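Leucine aminopeptidase 2 (PDB 2XQ0) removes N-terminal residues from peptides, preferring di- and tripeptides, as a zinc aminopeptidase of the M1 family, and has low epoxide hydrolase activity in vitro. Local coordinates at residues K43-G48 and Q117-D122; K123-Q128 and A151-P156. One frame throughout, in Å; residues are numbered along the deposited sequence.

Contact 1 of 2, residues K43-G48 and Q117-D122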
ATOM      1  N   LYS A  43      28.355   1.089  -6.982  1.00 31.31           N
ATOM      2  CA  LYS A  43      27.952   2.324  -7.633  1.00 36.08           C
ATOM      3  C   LYS A  43      26.544   2.743  -7.233  1.00 34.85           C
ATOM      4  O   LYS A  43      26.096   3.831  -7.581  1.00 32.89           O
ATOM      5  CB  LYS A  43      28.055   2.176  -9.151  1.00 39.96           C
ATOM      6  CG  LYS A  43      29.485   2.019  -9.638  1.00 49.74           C
ATOM      7  CD  LYS A  43      29.550   1.716 -11.124  1.00 60.15           C
ATOM      8  CE  LYS A  43      30.962   1.918 -11.668  1.00 65.87           C
ATOM      9  NZ  LYS A  43      31.987   1.205 -10.852  1.00 67.39           N
ATOM     10  N   SER A  44      25.864   1.885  -6.475  1.00 31.77           N
ATOM     11  CA  SER A  44      24.431   2.031  -6.229  1.00 33.92           C
ATOM     12  C   SER A  44      23.674   2.298  -7.529  1.00 30.68           C
ATOM     13  O   SER A  44      22.951   3.287  -7.653  1.00 35.08           O
ATOM     14  CB  SER A  44      24.149   3.132  -5.198  1.00 31.20           C
ATOM     15  OG  SER A  44      24.787   2.837  -3.975  1.00 39.20           O
ATOM     16  N   ALA A  45      23.851   1.402  -8.492  1.00 26.27           N
ATOM     17  CA  ALA A  45      23.133   1.465  -9.751  1.00 26.13           C
ATOM     18  C   ALA A  45      22.732   0.078 -10.231  1.00 26.62           C
ATOM     19  O   ALA A  45      23.403  -0.918  -9.963  1.00 35.64           O
ATOM     20  CB  ALA A  45      23.985   2.160 -10.822  1.00 27.01           C
ATOM     21  N   ILE A  46      21.615   0.022 -10.933  1.00 22.60           N
ATOM     22  CA  ILE A  46      21.246  -1.154 -11.693  1.00 23.02           C
ATOM     23  C   ILE A  46      21.378  -0.796 -13.172  1.00 27.93           C
ATOM     24  O   ILE A  46      20.935   0.265 -13.608  1.00 30.27           O
ATOM     25  CB  ILE A  46      19.837  -1.620 -11.318  1.00 24.54           C
ATOM     26  CG1 ILE A  46      19.859  -2.193  -9.891  1.00 23.35           C
ATOM     27  CG2 ILE A  46      19.354  -2.693 -12.278  1.00 28.74           C
ATOM     28  CD1 ILE A  46      18.518  -2.682  -9.407  1.00 31.35           C
ATOM     29  N   SER A  47      22.026  -1.666 -13.937  1.00 23.63           N
ATOM     30  CA  SER A  47      22.320  -1.358 -15.327  1.00 29.28           C
ATOM     31  C   SER A  47      22.011  -2.602 -16.128  1.00 33.35           C
ATOM     32  O   SER A  47      21.846  -3.675 -15.570  1.00 29.62           O
ATOM     33  CB  SER A  47      23.801  -0.972 -15.503  1.00 25.98           C
ATOM     34  OG  SER A  47      24.652  -2.029 -15.055  1.00 28.87           O
ATOM     35  N   GLY A  48      21.938  -2.464 -17.439  1.00 30.67           N
ATOM     36  CA  GLY A  48      21.715  -3.615 -18.284  1.00 29.63           C
ATOM     37  C   GLY A  48      20.800  -3.202 -19.394  1.00 34.06           C
ATOM     38  O   GLY A  48      20.907  -2.092 -19.924  1.00 32.86           O
ATOM     39  N   GLN A 117      19.575  -0.341 -23.826  1.00 25.12           N
ATOM     40  CA  GLN A 117      20.571  -0.435 -22.770  1.00 30.38           C
ATOM     41  C   GLN A 117      20.532   0.830 -21.954  1.00 31.72           C
ATOM     42  O   GLN A 117      20.460   1.930 -22.497  1.00 29.65           O
ATOM     43  CB  GLN A 117      21.975  -0.604 -23.343  1.00 32.61           C
ATOM     44  CG  GLN A 117      22.212  -1.922 -24.033  1.00 45.13           C
ATOM     45  CD  GLN A 117      23.527  -1.932 -24.767  1.00 52.52           C
ATOM     46  OE1 GLN A 117      24.574  -1.634 -24.187  1.00 56.04           O
ATOM     47  NE2 GLN A 117      23.484  -2.255 -26.053  1.00 51.43           N
ATOM     48  N   PHE A 118      20.605   0.677 -20.642  1.00 25.49           N
ATOM     49  CA  PHE A 118      20.476   1.825 -19.773  1.00 20.75           C
ATOM     50  C   PHE A 118      21.123   1.520 -18.438  1.00 24.41           C
ATOM     51  O   PHE A 118      21.473   0.366 -18.157  1.00 26.58           O
ATOM     52  CB  PHE A 118      18.985   2.130 -19.555  1.00 22.65           C
ATOM     53  CG  PHE A 118      18.279   1.082 -18.753  1.00 23.86           C
ATOM     54  CD1 PHE A 118      17.819  -0.080 -19.356  1.00 19.83           C
ATOM     55  CD2 PHE A 118      18.103   1.239 -17.394  1.00 25.49           C
ATOM     56  CE1 PHE A 118      17.183  -1.052 -18.610  1.00 20.67           C
ATOM     57  CE2 PHE A 118      17.483   0.276 -16.655  1.00 25.16           C
ATOM     58  CZ  PHE A 118      17.026  -0.881 -17.261  1.00 26.02           C
ATOM     59  N   ARG A 119      21.260   2.556 -17.615  1.00 26.08           N
ATOM     60  CA  ARG A 119      21.566   2.379 -16.206  1.00 31.31           C
ATOM     61  C   ARG A 119      20.752   3.369 -15.367  1.00 31.60           C
ATOM     62  O   ARG A 119      20.374   4.442 -15.845  1.00 28.26           O
ATOM     63  CB  ARG A 119      23.068   2.558 -15.952  1.00 27.01           C
ATOM     64  CG  ARG A 119      23.604   3.919 -16.362  1.00 28.63           C
ATOM     65  CD  ARG A 119      25.139   3.990 -16.248  1.00 35.58           C
ATOM     66  NE  ARG A 119      25.556   3.799 -14.863  1.00 39.37           N
ATOM     67  CZ  ARG A 119      26.137   2.698 -14.394  1.00 46.71           C
ATOM     68  NH1 ARG A 119      26.402   1.681 -15.207  1.00 53.15           N
ATOM     69  NH2 ARG A 119      26.473   2.626 -13.109  1.00 38.61           N
ATOM     70  N   THR A 120      20.476   3.001 -14.119  1.00 25.98           N
ATOM     71  CA  THR A 120      19.880   3.935 -13.182  1.00 26.23           C
ATOM     72  C   THR A 120      20.882   5.014 -12.757  1.00 32.83           C
ATOM     73  O   THR A 120      22.094   4.860 -12.923  1.00 25.67           O
ATOM     74  CB  THR A 120      19.279   3.224 -11.952  1.00 26.08           C
ATOM     75  OG1 THR A 120      20.305   2.510 -11.220  1.00 25.75           O
ATOM     76  CG2 THR A 120      18.204   2.261 -12.397  1.00 20.60           C
ATOM     77  N   THR A 121      20.380   6.121 -12.228  1.00 31.91           N
ATOM     78  CA  THR A 121      21.274   7.197 -11.805  1.00 37.95           C
ATOM     79  C   THR A 121      21.117   7.483 -10.317  1.00 34.39           C
ATOM     80  O   THR A 121      20.264   6.891  -9.639  1.00 33.34           O
ATOM     81  CB  THR A 121      21.059   8.507 -12.622  1.00 39.24           C
ATOM     82  OG1 THR A 121      19.839   9.140 -12.222  1.00 34.20           O
ATOM     83  CG2 THR A 121      21.037   8.232 -14.126  1.00 39.25           C
ATOM     84  N   ASP A 122      21.958   8.376  -9.810  1.00 28.79           N
ATOM     85  CA  ASP A 122      21.880   8.799  -8.418  1.00 35.05           C
ATOM     86  C   ASP A 122      20.512   9.418  -8.090  1.00 31.90           C
ATOM     87  O   ASP A 122      20.097   9.417  -6.940  1.00 31.58           O
ATOM     88  CB  ASP A 122      22.985   9.812  -8.100  1.00 47.27           C
ATOM     89  CG  ASP A 122      24.380   9.241  -8.294  1.00 70.98           C
ATOM     90  OD1 ASP A 122      24.504   8.017  -8.515  1.00 78.21           O
ATOM     91  OD2 ASP A 122      25.358  10.020  -8.224  1.00 77.81           O
TER
HETATM   92  O   HOH W   1      27.254   5.975  -8.688  1.00 63.71           O
HETATM   93  O   HOH W   2      20.768   4.189  -9.047  1.00 28.38           O
HETATM   94  O   HOH W   3      23.659   5.871  -7.247  1.00 46.79           O
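The guanidinium of Arg119 lies obliquely against Ala45, Ser47 and Lys43. Its NH2 is 3.4 Å from Ala45 CB, and its NH1 is 3.7 Å from Ser47 CB. The Arg119 side chain bends at chi3 (-62°), which turns NE, and it crosses the Lys43 side chain at about a right angle. The ring of Phe118 is on the other sheet face, with CD1 3.7 Å from Gly48 O; Leu37 also touches it.

The paired parts, 45-48 of strand 45-56 and 117-120 of strand 111-120, run antiparallel. Ser47 and Arg119 form a non-hydrogen-bonded pair, Gly48 and Phe118 a hydrogen-bonded one. Ser44 and Ala45 form a G1 beta bulge opposite Ser40.

Thr120 N donates to Ile46 O at 2.8 Å, but the return bond comes from a side chain. Ile46 N donates to Thr120 OG1 at 2.8 Å, with an N-H...O angle of 163°. A valine in place of Thr120 would probably leave Ile46 N without this acceptor and a nearby water without one donor. The hydroxyl thus stands in for a backbone carbonyl, and beside this pair that water bridges Thr120 OG1, Ser44 O and Thr121 O.

Contact 2 of 2, residues K123-Q128 and A151-P156; sequences KCTALQ and ARSLFP
Ser153 points its side chain at the turn made by Cys124, Thr125 and Ala126. Its OG is anti to the backbone N (chi1 -171°) and meets Thr125 N at 2.9 Å. Thr125 N is the donor, and the bond is nearly straight, at 171°. The same OG is also hydrogen-bonded to Ser72 O, so this buried hydroxyl has partners in two loops.

Thr125 OG1 is 3.4 Å from Ser153 CB, and this hydroxyl is hydrogen-bonded to His150 ND1. Cys124 SG, anti to its backbone N, sits 3.3 Å from Ser153 O. The sulfur also accepts a hydrogen bond from Ala126 N at 3.4 Å, within its own segment. This bond ties the sulfur back to the turn.

Beyond the serine the contact becomes apolar. Ala126 directs its methyl toward the loop, and its CB is 3.9 Å from Leu154 CB. The side chains of Leu127 and Leu154 cross at about a right angle. They touch through single methyls, CD1 to CD1, at 4.0 Å. Thr120 and Ile46 of the large sheet add to this apolar group, Thr120 against Leu154 and Ile46 against Leu127.

Segment 151-153 is a short 3-10 turn. Ala151 O accepts from both Leu154 N and Phe155 N, which holds the turn closed. Ala126 also touches Leu146, a substrate-binding residue, and its backbone pairs with Gln145. The arrangement is packing within the N-terminal domain of an M1 peptidase. It sets a loop and the start of strand 127-130 on another loop, the one after strand 141-144, which begins with the substrate-binding residues 145-147.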
ATOM      1  N   LYS A 123      19.824   9.956  -9.095  1.00 23.38           N
ATOM      2  CA  LYS A 123      18.503  10.563  -8.872  1.00 25.50           C
ATOM      3  C   LYS A 123      17.325   9.570  -8.939  1.00 31.14           C
ATOM      4  O   LYS A 123      16.156   9.959  -8.786  1.00 30.28           O
ATOM      5  CB  LYS A 123      18.267  11.725  -9.844  1.00 29.48           C
ATOM      6  CG  LYS A 123      19.131  12.948  -9.582  1.00 35.86           C
ATOM      7  CD  LYS A 123      18.380  14.228  -9.948  1.00 47.98           C
ATOM      8  CE  LYS A 123      19.262  15.466  -9.848  1.00 58.16           C
ATOM      9  NZ  LYS A 123      20.207  15.581 -10.997  1.00 65.34           N
ATOM     10  N   CYS A 124      17.639   8.298  -9.172  1.00 28.84           N
ATOM     11  CA  CYS A 124      16.640   7.231  -9.225  1.00 25.11           C
ATOM     12  C   CYS A 124      15.641   7.352  -8.079  1.00 21.77           C
ATOM     13  O   CYS A 124      16.042   7.498  -6.940  1.00 25.31           O
ATOM     14  CB  CYS A 124      17.327   5.870  -9.105  1.00 24.75           C
ATOM     15  SG  CYS A 124      16.191   4.465  -9.271  1.00 29.33           S
ATOM     16  N   THR A 125      14.347   7.305  -8.384  1.00 22.34           N
ATOM     17  CA  THR A 125      13.317   7.384  -7.346  1.00 22.87           C
ATOM     18  C   THR A 125      12.715   6.014  -7.036  1.00 24.98           C
ATOM     19  O   THR A 125      11.808   5.890  -6.208  1.00 27.33           O
ATOM     20  CB  THR A 125      12.173   8.339  -7.757  1.00 26.35           C
ATOM     21  OG1 THR A 125      11.530   7.841  -8.942  1.00 25.14           O
ATOM     22  CG2 THR A 125      12.716   9.754  -8.017  1.00 21.44           C
ATOM     23  N   ALA A 126      13.211   4.982  -7.707  1.00 16.76           N
ATOM     24  CA  ALA A 126      12.624   3.644  -7.560  1.00 20.80           C
ATOM     25  C   ALA A 126      13.308   2.779  -6.472  1.00 28.10           C
ATOM     26  O   ALA A 126      12.724   1.813  -5.965  1.00 29.87           O
ATOM     27  CB  ALA A 126      12.608   2.927  -8.908  1.00 19.93           C
ATOM     28  N   LEU A 127      14.528   3.150  -6.080  1.00 19.96           N
ATOM     29  CA  LEU A 127      15.336   2.260  -5.261  1.00 15.43           C
ATOM     30  C   LEU A 127      15.763   2.908  -3.966  1.00 23.29           C
ATOM     31  O   LEU A 127      15.966   4.124  -3.902  1.00 25.32           O
ATOM     32  CB  LEU A 127      16.589   1.809  -6.036  1.00 20.15           C
ATOM     33  CG  LEU A 127      16.305   1.020  -7.326  1.00 25.65           C
ATOM     34  CD1 LEU A 127      17.572   0.911  -8.203  1.00 24.82           C
ATOM     35  CD2 LEU A 127      15.712  -0.369  -7.027  1.00 19.47           C
ATOM     36  N   GLN A 128      15.897   2.095  -2.926  1.00 20.20           N
ATOM     37  CA  GLN A 128      16.658   2.515  -1.762  1.00 28.88           C
ATOM     38  C   GLN A 128      17.869   1.582  -1.584  1.00 34.48           C
ATOM     39  O   GLN A 128      17.739   0.352  -1.667  1.00 24.99           O
ATOM     40  CB  GLN A 128      15.817   2.557  -0.477  1.00 23.77           C
ATOM     41  CG  GLN A 128      16.628   3.204   0.695  1.00 25.79           C
ATOM     42  CD  GLN A 128      15.982   3.058   2.070  1.00 32.56           C
ATOM     43  OE1 GLN A 128      14.932   2.435   2.223  1.00 29.96           O
ATOM     44  NE2 GLN A 128      16.617   3.643   3.081  1.00 42.32           N
ATOM     45  N   ALA A 151       8.276   3.061 -11.898  1.00 15.69           N
ATOM     46  CA  ALA A 151       8.882   2.022 -12.741  1.00 14.10           C
ATOM     47  C   ALA A 151       9.740   2.663 -13.826  1.00 18.26           C
ATOM     48  O   ALA A 151      10.811   2.161 -14.170  1.00 20.55           O
ATOM     49  CB  ALA A 151       7.833   1.128 -13.342  1.00 20.04           C
ATOM     50  N   ARG A 152       9.274   3.790 -14.354  1.00 18.15           N
ATOM     51  CA  ARG A 152      10.025   4.534 -15.374  1.00 17.42           C
ATOM     52  C   ARG A 152      11.353   5.091 -14.832  1.00 16.18           C
ATOM     53  O   ARG A 152      12.166   5.599 -15.594  1.00 17.63           O
ATOM     54  CB  ARG A 152       9.170   5.678 -15.943  1.00 10.94           C
ATOM     55  CG  ARG A 152       8.876   6.775 -14.904  1.00 16.20           C
ATOM     56  CD  ARG A 152       7.796   7.773 -15.356  1.00 20.00           C
ATOM     57  NE  ARG A 152       6.492   7.126 -15.514  1.00 16.99           N
ATOM     58  CZ  ARG A 152       5.341   7.743 -15.784  1.00 16.57           C
ATOM     59  NH1 ARG A 152       5.290   9.064 -15.968  1.00 19.34           N
ATOM     60  NH2 ARG A 152       4.227   7.024 -15.880  1.00 16.82           N
ATOM     61  N   SER A 153      11.582   5.001 -13.525  1.00 17.45           N
ATOM     62  CA  SER A 153      12.868   5.468 -12.978  1.00 20.36           C
ATOM     63  C   SER A 153      13.801   4.279 -12.770  1.00 21.40           C
ATOM     64  O   SER A 153      14.979   4.435 -12.392  1.00 22.26           O
ATOM     65  CB  SER A 153      12.638   6.238 -11.675  1.00 28.83           C
ATOM     66  OG  SER A 153      13.801   6.885 -11.208  1.00 31.18           O
ATOM     67  N   LEU A 154      13.267   3.083 -13.020  1.00 22.34           N
ATOM     68  CA  LEU A 154      14.038   1.837 -12.913  1.00 20.20           C
ATOM     69  C   LEU A 154      14.386   1.271 -14.299  1.00 24.56           C
ATOM     70  O   LEU A 154      15.504   0.817 -14.524  1.00 23.04           O
ATOM     71  CB  LEU A 154      13.283   0.786 -12.089  1.00 18.90           C
ATOM     72  CG  LEU A 154      13.985  -0.566 -11.956  1.00 24.81           C
ATOM     73  CD1 LEU A 154      15.355  -0.404 -11.277  1.00 23.67           C
ATOM     74  CD2 LEU A 154      13.143  -1.599 -11.207  1.00 25.35           C
ATOM     75  N   PHE A 155      13.429   1.304 -15.225  1.00 22.27           N
ATOM     76  CA  PHE A 155      13.709   0.975 -16.630  1.00 19.45           C
ATOM     77  C   PHE A 155      12.752   1.695 -17.567  1.00 19.18           C
ATOM     78  O   PHE A 155      11.642   2.015 -17.187  1.00 17.67           O
ATOM     79  CB  PHE A 155      13.658  -0.540 -16.882  1.00 21.11           C
ATOM     80  CG  PHE A 155      12.325  -1.173 -16.583  1.00 26.50           C
ATOM     81  CD1 PHE A 155      11.475  -1.549 -17.614  1.00 28.36           C
ATOM     82  CD2 PHE A 155      11.924  -1.397 -15.277  1.00 27.72           C
ATOM     83  CE1 PHE A 155      10.238  -2.147 -17.343  1.00 33.82           C
ATOM     84  CE2 PHE A 155      10.689  -1.987 -14.994  1.00 30.39           C
ATOM     85  CZ  PHE A 155       9.845  -2.360 -16.032  1.00 27.15           C
ATOM     86  N   PRO A 156      13.192   1.958 -18.806  1.00 23.37           N
ATOM     87  CA  PRO A 156      12.311   2.622 -19.769  1.00 19.70           C
ATOM     88  C   PRO A 156      11.180   1.677 -20.147  1.00 27.59           C
ATOM     89  O   PRO A 156      11.418   0.491 -20.378  1.00 23.89           O
ATOM     90  CB  PRO A 156      13.235   2.914 -20.958  1.00 23.75           C
ATOM     91  CG  PRO A 156      14.356   1.928 -20.837  1.00 26.49           C
ATOM     92  CD  PRO A 156      14.486   1.552 -19.389  1.00 23.13           C
TER

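How the contacts relate
Contact 1 is partly buried and lies where strand 45-56 begins beside strand 111-120 in the large sheet. Contact 2 is buried, nearer the chain centre, and joins mainly loops. Both belong to the N-terminal M1 domain, and the chain passes directly from Asp122 of the first to Lys123 of the second. Contact 1 relies on backbone pairing, one threonine hydroxyl and water, and its Arg119 face carries polar and charged groups. Contact 2 has one hydrogen bond between its segments, beside close polar and apolar packing. Their centres are about 9 Å apart. They meet where Phe118 and Thr120 pack on segment 151-156, with Phe118 CZ 3.4 Å from Phe155 CB.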